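Local structure of ORF131 protein (Ralstonia metallidurans, 2WTP) at residues S61-V66 against T80-A85; Y72-S77 against R119-R124. The protein binds copper(II) ions and probably takes part in the heavy-metal resistance of its host. All blocks are in the same frame, centred on the assembly; numbering follows the deposited sequence.

Contact 1: residues S61-V66 against T80-A85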
ATOM      1  N   SER A  61       3.669  -6.839  -9.448  1.00  8.76           N
ATOM      2  CA  SER A  61       3.661  -7.822  -8.368  1.00  8.25           C
ATOM      3  C   SER A  61       2.336  -7.779  -7.607  1.00  8.44           C
ATOM      4  O   SER A  61       2.072  -8.660  -6.793  1.00  8.55           O
ATOM      5  CB  SER A  61       4.775  -7.603  -7.354  1.00  8.73           C
ATOM      6  OG  SER A  61       4.933  -6.269  -7.027  1.00 10.81           O
ATOM      7  N   ARG A  62       1.482  -6.786  -7.834  1.00  8.22           N
ATOM      8  CA  ARG A  62       0.123  -6.752  -7.255  1.00  8.60           C
ATOM      9  C   ARG A  62      -0.760  -5.794  -8.076  1.00  8.66           C
ATOM     10  O   ARG A  62      -0.184  -4.980  -8.820  1.00  8.52           O
ATOM     11  CB  ARG A  62       0.105  -6.341  -5.801  1.00  8.60           C
ATOM     12  CG  ARG A  62       0.728  -4.939  -5.580  1.00  8.61           C
ATOM     13  CD  ARG A  62       0.524  -4.423  -4.093  1.00 10.18           C
ATOM     14  NE  ARG A  62       1.449  -3.317  -3.852  1.00  9.59           N
ATOM     15  CZ  ARG A  62       1.277  -2.453  -2.878  1.00 10.20           C
ATOM     16  NH1 ARG A  62       0.177  -2.447  -2.167  1.00  9.71           N
ATOM     17  NH2 ARG A  62       2.248  -1.580  -2.663  1.00 10.79           N
ATOM     18  N   ILE A  63      -2.060  -5.894  -7.908  1.00  9.04           N
ATOM     19  CA  ILE A  63      -2.996  -4.943  -8.573  1.00  9.28           C
ATOM     20  C   ILE A  63      -3.728  -4.269  -7.428  1.00 10.91           C
ATOM     21  O   ILE A  63      -4.319  -4.942  -6.501  1.00 11.79           O
ATOM     22  CB  ILE A  63      -4.015  -5.714  -9.407  1.00  9.73           C
ATOM     23  CG1 ILE A  63      -3.324  -6.406 -10.525  1.00 12.78           C
ATOM     24  CG2 ILE A  63      -5.013  -4.751 -10.022  1.00 13.31           C
ATOM     25  CD1 ILE A  63      -4.235  -7.394 -11.312  1.00 19.54           C
ATOM     26  N   ILE A  64      -3.671  -2.917  -7.405  1.00 11.69           N
ATOM     27  CA  ILE A  64      -4.344  -2.144  -6.328  1.00 12.17           C
ATOM     28  C   ILE A  64      -5.638  -1.602  -6.974  1.00  9.98           C
ATOM     29  O   ILE A  64      -5.613  -0.944  -8.015  1.00 12.23           O
ATOM     30  CB  ILE A  64      -3.448  -0.966  -5.908  1.00 10.43           C
ATOM     31  CG1 ILE A  64      -2.221  -1.507  -5.162  1.00 10.16           C
ATOM     32  CG2 ILE A  64      -4.230  -0.066  -4.915  1.00 16.00           C
ATOM     33  CD1 ILE A  64      -1.256  -0.429  -4.747  1.00 16.07           C
ATOM     34  N   ASP A  65      -6.789  -1.900  -6.366  1.00 15.81           N
ATOM     35  CA  ASP A  65      -8.064  -1.348  -6.813  0.50 16.45           C
ATOM     36  C   ASP A  65      -8.163   0.137  -6.372  1.00 14.77           C
ATOM     37  O   ASP A  65      -7.964   0.487  -5.217  1.00 20.91           O
ATOM     38  CB  ASP A  65      -9.206  -2.166  -6.129  0.50 23.62           C
ATOM     39  CG  ASP A  65     -10.531  -2.059  -6.852  0.50 43.32           C
ATOM     40  OD1 ASP A  65     -10.586  -1.446  -7.932  0.50 35.04           O
ATOM     41  OD2 ASP A  65     -11.530  -2.599  -6.327  0.50 53.97           O
ATOM     42  N   VAL A  66      -8.461   1.010  -7.313  1.00 12.65           N
ATOM     43  CA  VAL A  66      -8.613   2.439  -7.016  1.00 13.65           C
ATOM     44  C   VAL A  66     -10.120   2.731  -6.841  1.00 16.47           C
ATOM     45  O   VAL A  66     -10.884   2.623  -7.773  1.00 22.15           O
ATOM     46  CB  VAL A  66      -7.993   3.240  -8.219  1.00 19.95           C
ATOM     47  CG1 VAL A  66      -8.329   4.773  -8.138  1.00 23.92           C
ATOM     48  CG2 VAL A  66      -6.445   3.022  -8.281  1.00 18.97           C
ATOM     49  N   THR A  80       6.894  -2.565  -9.084  1.00  8.17           N
ATOM     50  CA  THR A  80       6.042  -2.445 -10.253  1.00  7.72           C
ATOM     51  C   THR A  80       4.644  -2.857  -9.789  1.00  8.51           C
ATOM     52  O   THR A  80       4.410  -3.958  -9.318  1.00  9.84           O
ATOM     53  CB  THR A  80       6.467  -3.343 -11.432  1.00 10.30           C
ATOM     54  OG1 THR A  80       7.791  -2.951 -11.825  1.00 10.80           O
ATOM     55  CG2 THR A  80       5.518  -3.126 -12.627  1.00 11.53           C
ATOM     56  N   VAL A  81       3.712  -1.911  -9.894  1.00  8.72           N
ATOM     57  CA  VAL A  81       2.339  -2.034  -9.323  1.00  9.02           C
ATOM     58  C   VAL A  81       1.370  -1.735 -10.397  1.00  8.54           C
ATOM     59  O   VAL A  81       1.557  -0.740 -11.176  1.00 10.86           O
ATOM     60  CB  VAL A  81       2.149  -0.983  -8.170  1.00 10.50           C
ATOM     61  CG1 VAL A  81       0.768  -1.122  -7.593  1.00 13.43           C
ATOM     62  CG2 VAL A  81       3.194  -1.221  -7.048  1.00 11.74           C
ATOM     63  N   ALA A  82       0.316  -2.526 -10.475  1.00  8.04           N
ATOM     64  CA  ALA A  82      -0.770  -2.204 -11.398  1.00 10.77           C
ATOM     65  C   ALA A  82      -1.929  -1.637 -10.632  1.00  9.45           C
ATOM     66  O   ALA A  82      -2.144  -1.971  -9.425  1.00 12.01           O
ATOM     67  CB  ALA A  82      -1.201  -3.511 -12.141  1.00 10.58           C
ATOM     68  N   PHE A  83      -2.566  -0.633 -11.237  1.00  9.19           N
ATOM     69  CA  PHE A  83      -3.698   0.020 -10.601  1.00  9.49           C
ATOM     70  C   PHE A  83      -4.927  -0.209 -11.448  1.00 10.52           C
ATOM     71  O   PHE A  83      -4.867  -0.069 -12.685  1.00 13.16           O
ATOM     72  CB  PHE A  83      -3.415   1.519 -10.529  1.00  9.31           C
ATOM     73  CG  PHE A  83      -2.267   1.886  -9.584  1.00  9.82           C
ATOM     74  CD1 PHE A  83      -2.499   2.129  -8.244  1.00  8.77           C
ATOM     75  CD2 PHE A  83      -0.931   1.876 -10.055  1.00  9.88           C
ATOM     76  CE1 PHE A  83      -1.408   2.493  -7.385  1.00  8.20           C
ATOM     77  CE2 PHE A  83       0.131   2.189  -9.231  1.00  8.86           C
ATOM     78  CZ  PHE A  83      -0.107   2.485  -7.868  1.00  9.89           C
ATOM     79  N   ARG A  84      -6.004  -0.558 -10.804  1.00 10.23           N
ATOM     80  CA  ARG A  84      -7.250  -0.970 -11.488  0.60 10.74           C
ATOM     81  C   ARG A  84      -8.385  -0.011 -11.178  1.00 12.04           C
ATOM     82  O   ARG A  84      -8.620   0.285 -10.011  1.00 14.21           O
ATOM     83  CB  ARG A  84      -7.605  -2.402 -11.011  0.60 15.78           C
ATOM     84  CG  ARG A  84      -9.083  -2.862 -11.266  0.60 20.55           C
ATOM     85  CD  ARG A  84      -9.320  -4.503 -11.173  0.60 25.24           C
ATOM     86  NE  ARG A  84      -9.966  -4.963 -12.465  0.60 19.22           N
ATOM     87  CZ  ARG A  84      -9.367  -5.643 -13.413  0.60 25.11           C
ATOM     88  NH1 ARG A  84      -8.163  -6.126 -13.194  0.60 26.04           N
ATOM     89  NH2 ARG A  84      -9.972  -5.913 -14.572  0.60 29.08           N
ATOM     90  N   ALA A  85      -9.097   0.412 -12.225  1.00 10.85           N
ATOM     91  CA  ALA A  85     -10.401   1.077 -12.053  1.00 12.07           C
ATOM     92  C   ALA A  85     -11.370   0.319 -12.940  1.00 11.96           C
ATOM     93  O   ALA A  85     -11.221   0.304 -14.149  1.00 15.47           O
ATOM     94  CB  ALA A  85     -10.292   2.544 -12.544  1.00 16.53           C
TER
HETATM   95  O   HOH W   1       7.438  -5.222  -7.949  1.00 11.97           O

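Contact 2: residues Y72-S77 against R119-R124. With MG (magnesium ion), chain F; CU (copper (II) ion), chain O.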
ATOM      1  N   TYR A  72      -4.467   7.118   0.184  1.00 10.58           N
ATOM      2  CA  TYR A  72      -3.099   6.832  -0.184  1.00 10.50           C
ATOM      3  C   TYR A  72      -2.837   5.351  -0.225  1.00 10.23           C
ATOM      4  O   TYR A  72      -3.637   4.565   0.281  1.00 10.71           O
ATOM      5  CB  TYR A  72      -2.053   7.493   0.770  1.00 11.98           C
ATOM      6  CG  TYR A  72      -2.007   6.897   2.186  1.00 12.17           C
ATOM      7  CD1 TYR A  72      -1.091   5.916   2.490  1.00 10.97           C
ATOM      8  CD2 TYR A  72      -2.833   7.389   3.183  1.00 14.63           C
ATOM      9  CE1 TYR A  72      -1.080   5.379   3.824  1.00 13.70           C
ATOM     10  CE2 TYR A  72      -2.820   6.856   4.481  1.00 14.07           C
ATOM     11  CZ  TYR A  72      -1.891   5.866   4.747  1.00 14.18           C
ATOM     12  OH  TYR A  72      -1.832   5.386   6.040  1.00 16.05           O
ATOM     13  N   VAL A  73      -1.728   5.021  -0.888  1.00  9.25           N
ATOM     14  CA  VAL A  73      -1.166   3.660  -0.846  0.50  9.05           C
ATOM     15  C   VAL A  73       0.314   3.793  -0.646  1.00  8.43           C
ATOM     16  O   VAL A  73       0.899   4.839  -0.890  1.00  9.36           O
ATOM     17  CB  VAL A  73      -1.371   2.863  -2.133  0.50 10.87           C
ATOM     18  CG1 VAL A  73      -2.858   2.582  -2.348  0.50 20.94           C
ATOM     19  CG2 VAL A  73      -0.867   3.603  -3.322  0.50 15.42           C
ATOM     20  N   ASN A  74       0.971   2.755  -0.112  1.00  8.44           N
ATOM     21  CA  ASN A  74       2.432   2.728   0.053  1.00  8.23           C
ATOM     22  C   ASN A  74       3.073   1.817  -0.945  1.00  8.30           C
ATOM     23  O   ASN A  74       2.634   0.682  -1.069  1.00  8.29           O
ATOM     24  CB  ASN A  74       2.799   2.205   1.466  1.00  8.44           C
ATOM     25  CG  ASN A  74       2.459   3.118   2.578  1.00  8.68           C
ATOM     26  OD1 ASN A  74       2.297   4.314   2.475  1.00 11.87           O
ATOM     27  ND2 ASN A  74       2.310   2.527   3.763  1.00 10.45           N
ATOM     28  N   VAL A  75       4.096   2.304  -1.637  1.00  8.10           N
ATOM     29  CA  VAL A  75       4.886   1.434  -2.562  1.00  7.69           C
ATOM     30  C   VAL A  75       6.329   1.611  -2.233  1.00  7.71           C
ATOM     31  O   VAL A  75       6.809   2.558  -1.589  1.00  8.69           O
ATOM     32  CB  VAL A  75       4.637   1.832  -4.027  1.00  7.40           C
ATOM     33  CG1 VAL A  75       3.098   1.746  -4.337  1.00  8.44           C
ATOM     34  CG2 VAL A  75       5.195   3.258  -4.383  1.00  8.99           C
ATOM     35  N   ASP A  76       7.097   0.607  -2.650  1.00  8.06           N
ATOM     36  CA  ASP A  76       8.535   0.687  -2.524  1.00 10.28           C
ATOM     37  C   ASP A  76       9.165   1.325  -3.769  1.00  7.33           C
ATOM     38  O   ASP A  76       8.686   1.207  -4.887  1.00  8.88           O
ATOM     39  CB  ASP A  76       9.111  -0.736  -2.415  1.00 10.73           C
ATOM     40  CG  ASP A  76       8.775  -1.419  -1.092  1.00 27.86           C
ATOM     41  OD1 ASP A  76       8.662  -0.724  -0.047  1.00 23.83           O
ATOM     42  OD2 ASP A  76       8.538  -2.660  -1.160  1.00 40.20           O
ATOM     43  N   SER A  77      10.308   1.955  -3.494  1.00  8.06           N
ATOM     44  CA  SER A  77      11.177   2.333  -4.663  0.80  8.02           C
ATOM     45  C   SER A  77      11.386   1.084  -5.514  1.00  7.38           C
ATOM     46  O   SER A  77      11.736  -0.000  -5.005  1.00  9.09           O
ATOM     47  CB  SER A  77      12.525   2.766  -4.148  0.80  7.76           C
ATOM     48  OG  SER A  77      12.525   4.120  -3.694  0.80  9.14           O
ATOM     49  N   ARG A 119      -2.878   9.581  -3.321  1.00  8.89           N
ATOM     50  CA  ARG A 119      -1.448   9.899  -3.194  1.00  8.92           C
ATOM     51  C   ARG A 119      -0.682   8.616  -3.027  1.00 10.04           C
ATOM     52  O   ARG A 119      -1.070   7.743  -2.247  1.00 11.25           O
ATOM     53  CB  ARG A 119      -1.248  10.833  -2.035  1.00 16.83           C
ATOM     54  CG  ARG A 119       0.133  11.458  -2.107  1.00 31.56           C
ATOM     55  CD  ARG A 119       0.217  12.867  -1.481  1.00 26.59           C
ATOM     56  NE  ARG A 119      -0.254  13.782  -2.456  1.00 18.79           N
ATOM     57  CZ  ARG A 119       0.533  14.359  -3.390  1.00 10.93           C
ATOM     58  NH1 ARG A 119      -0.096  15.102  -4.281  1.00 12.79           N
ATOM     59  NH2 ARG A 119       1.840  14.167  -3.460  1.00 12.17           N
ATOM     60  N   VAL A 120       0.371   8.450  -3.810  1.00  8.58           N
ATOM     61  CA  VAL A 120       1.252   7.271  -3.633  1.00  8.41           C
ATOM     62  C   VAL A 120       2.451   7.664  -2.794  1.00  8.37           C
ATOM     63  O   VAL A 120       3.180   8.597  -3.134  1.00  9.31           O
ATOM     64  CB  VAL A 120       1.769   6.822  -5.001  1.00  9.19           C
ATOM     65  CG1 VAL A 120       2.584   5.504  -4.820  1.00  9.88           C
ATOM     66  CG2 VAL A 120       0.547   6.543  -5.902  1.00 11.01           C
ATOM     67  N   TYR A 121       2.646   6.988  -1.659  1.00  8.82           N
ATOM     68  CA  TYR A 121       3.796   7.239  -0.784  1.00  8.64           C
ATOM     69  C   TYR A 121       4.880   6.258  -1.200  1.00  8.89           C
ATOM     70  O   TYR A 121       4.673   5.042  -1.049  1.00  9.31           O
ATOM     71  CB  TYR A 121       3.312   6.987   0.654  1.00  9.63           C
ATOM     72  CG  TYR A 121       4.325   7.435   1.660  1.00  9.74           C
ATOM     73  CD1 TYR A 121       4.097   8.572   2.424  1.00  9.43           C
ATOM     74  CD2 TYR A 121       5.500   6.688   1.871  1.00 11.33           C
ATOM     75  CE1 TYR A 121       5.041   8.992   3.339  1.00 12.35           C
ATOM     76  CE2 TYR A 121       6.486   7.113   2.865  1.00 11.24           C
ATOM     77  CZ  TYR A 121       6.187   8.308   3.528  1.00  9.89           C
ATOM     78  OH  TYR A 121       7.106   8.706   4.485  1.00 14.42           O
ATOM     79  N   ILE A 122       6.020   6.739  -1.626  1.00  8.48           N
ATOM     80  CA  ILE A 122       7.119   5.918  -2.175  1.00  9.39           C
ATOM     81  C   ILE A 122       8.232   5.865  -1.119  1.00  8.90           C
ATOM     82  O   ILE A 122       8.792   6.882  -0.711  1.00  9.50           O
ATOM     83  CB  ILE A 122       7.706   6.508  -3.517  1.00  7.46           C
ATOM     84  CG1 ILE A 122       6.566   6.665  -4.545  1.00  7.22           C
ATOM     85  CG2 ILE A 122       8.733   5.483  -3.964  1.00  8.11           C
ATOM     86  CD1 ILE A 122       6.925   7.685  -5.689  1.00  8.67           C
ATOM     87  N   ASP A 123       8.504   4.681  -0.576  1.00  9.05           N
ATOM     88  CA  ASP A 123       9.557   4.534   0.406  1.00  9.59           C
ATOM     89  C   ASP A 123      10.929   4.646  -0.253  1.00  8.58           C
ATOM     90  O   ASP A 123      11.134   4.315  -1.415  1.00  9.56           O
ATOM     91  CB  ASP A 123       9.422   3.127   0.946  1.00 11.72           C
ATOM     92  CG  ASP A 123      10.368   2.801   2.056  1.00 18.29           C
ATOM     93  OD1 ASP A 123      10.542   3.628   2.947  1.00 16.19           O
ATOM     94  OD2 ASP A 123      10.824   1.667   2.086  1.00 19.08           O
ATOM     95  N   ARG A 124      11.877   5.173   0.516  1.00  9.07           N
ATOM     96  CA  ARG A 124      13.289   5.385   0.148  0.50  8.69           C
ATOM     97  C   ARG A 124      13.887   4.111  -0.385  1.00  9.44           C
ATOM     98  O   ARG A 124      13.610   3.005   0.119  1.00  9.87           O
ATOM     99  CB  ARG A 124      13.999   5.889   1.421  0.50 12.87           C
ATOM    100  CG  ARG A 124      15.483   5.941   1.377  0.50 28.36           C
ATOM    101  CD  ARG A 124      15.976   6.694   2.598  0.50 25.59           C
ATOM    102  NE  ARG A 124      17.304   6.256   3.000  0.50 49.46           N
ATOM    103  CZ  ARG A 124      18.237   5.876   2.140  0.50 48.68           C
ATOM    104  NH1 ARG A 124      17.976   5.914   0.833  0.50 41.54           N
ATOM    105  NH2 ARG A 124      19.430   5.487   2.581  0.50 42.53           N
TER
HETATM  106 MG    MG F1110      10.575   3.764   5.088  0.70 15.21          MG
HETATM  107 CU    CU O1108      12.038   1.189   3.722  0.65 13.32          CU
HETATM  108  O   HOH W   2      11.838   1.068  -0.868  1.00 13.48           O
HETATM  109  O   HOH W   3      11.827   5.343   4.909  0.85 18.86           O
HETATM  110  O   HOH W   4      10.110   6.118   5.939  0.85 22.44           O
HETATM  111  O   HOH W   5       8.910   4.851   4.898  0.85 16.82           O
HETATM  112  O   HOH W   6      12.341   2.725   5.935  1.00 29.81           O
HETATM  113  O   HOH W   7      10.047   3.818   7.235  0.85 26.14           O

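Contact 1: residues S61-V66 against T80-A85
I64 pushes its CD1 into a hollow lined by V81 and F83: CD1 lies 3.6 Å from V81 CG1 and 3.9 Å from F83 CE1. It reaches there with CG1 beside the backbone N and CD1 extended beyond it (chi2 178°), alongside F83 and pointing the same way. V81 CG1 is a second bump, resting over one face of the F83 ring toward its rim, while V66 CG2 comes to the ring edge near its plane, 4.0 Å from CD1 of F83. I64 CD1 also sits over one face of the R62 guanidinium, whose NE and NH2 are held by E79 and the carbonyl of N74. On the other face of the sheet, I63 CG1 lies beside A82 CB at 3.9 Å, and the CG2 branch of I63 meets R84 CB at 3.6 Å. In the conformer given, the R84 guanidinium is salt-bridged to E87. Between the two side-chain faces, the parallel strands are joined by I64 N to A82 O at 2.7 Å and R84 N to I64 O at 2.8 Å. At the S61 end, one water joins S61 OG to T80 N, and the same hydroxyl bonds Y72 of the second subunit. This is a parallel edge ladder of a four-stranded mixed sheet, with apolar side chains on its I64–F83 face packing against strand 72-76 of the other sheet.

Contact 2: residues Y72-S77 against R119-R124
V75 fills the apolar centre with CG2, the branch lying between its backbone N and carbonyl carbon, which touches V120 CG1 at a tight 3.5 Å and I122 CG1 at 3.7 Å. V75 and V120 cross at about a right angle, whereas V75 and I122 run side by side; F94 of strand 88-94 packs against all three. Around this core two middle bonds of the parallel ladder, Y121 N to V73 O and D123 N to V75 O, are nearly straight, and the ladder slackens toward S77. On the opposite face N74 lies alongside Y121, its OD1 3.4 Å from Y121 CB, and its ND2 bonds the carbonyl of N74 in the second subunit. At the strand ends, S77 OG donates to D123 O at 2.7 Å in the conformer given, one of two deposited. D123 holds CG anti to its backbone N (chi1 -176°) and divides its carboxylate between two metals: OD1 binds magnesium at 2.1 Å and OD2 binds copper at 2.1 Å. Five waters complete most of the magnesium shell. One carboxylate bridging two metals is probably deprotonated, and the copper, bound by D123 of both subunits, would cross-link them.

In the fold
Each contact pairs an outermost strand with a parallel inner one, counted within this chain: contact 1 in the four-stranded sheet, contact 2 in the three-stranded one. Strand 72-76 follows 63-65 and precedes 80-85, so the chain passes from sheet to sheet and back. The pairs meet where I64 and V81 pack on V73 and V75, beside a probable bond from R62 NH2 to N74 O. Contact 1 buries V66, V81, A82 and F83, leaving S61 and I63 partly exposed; contact 2 buries V75, V120 and I122 between exposed R119 and R124. Contact 1 turns its apolar face to the other sheet and hydrogen-bonds the second subunit through S61 and I63; contact 2 ends in a metal-binding carboxylate.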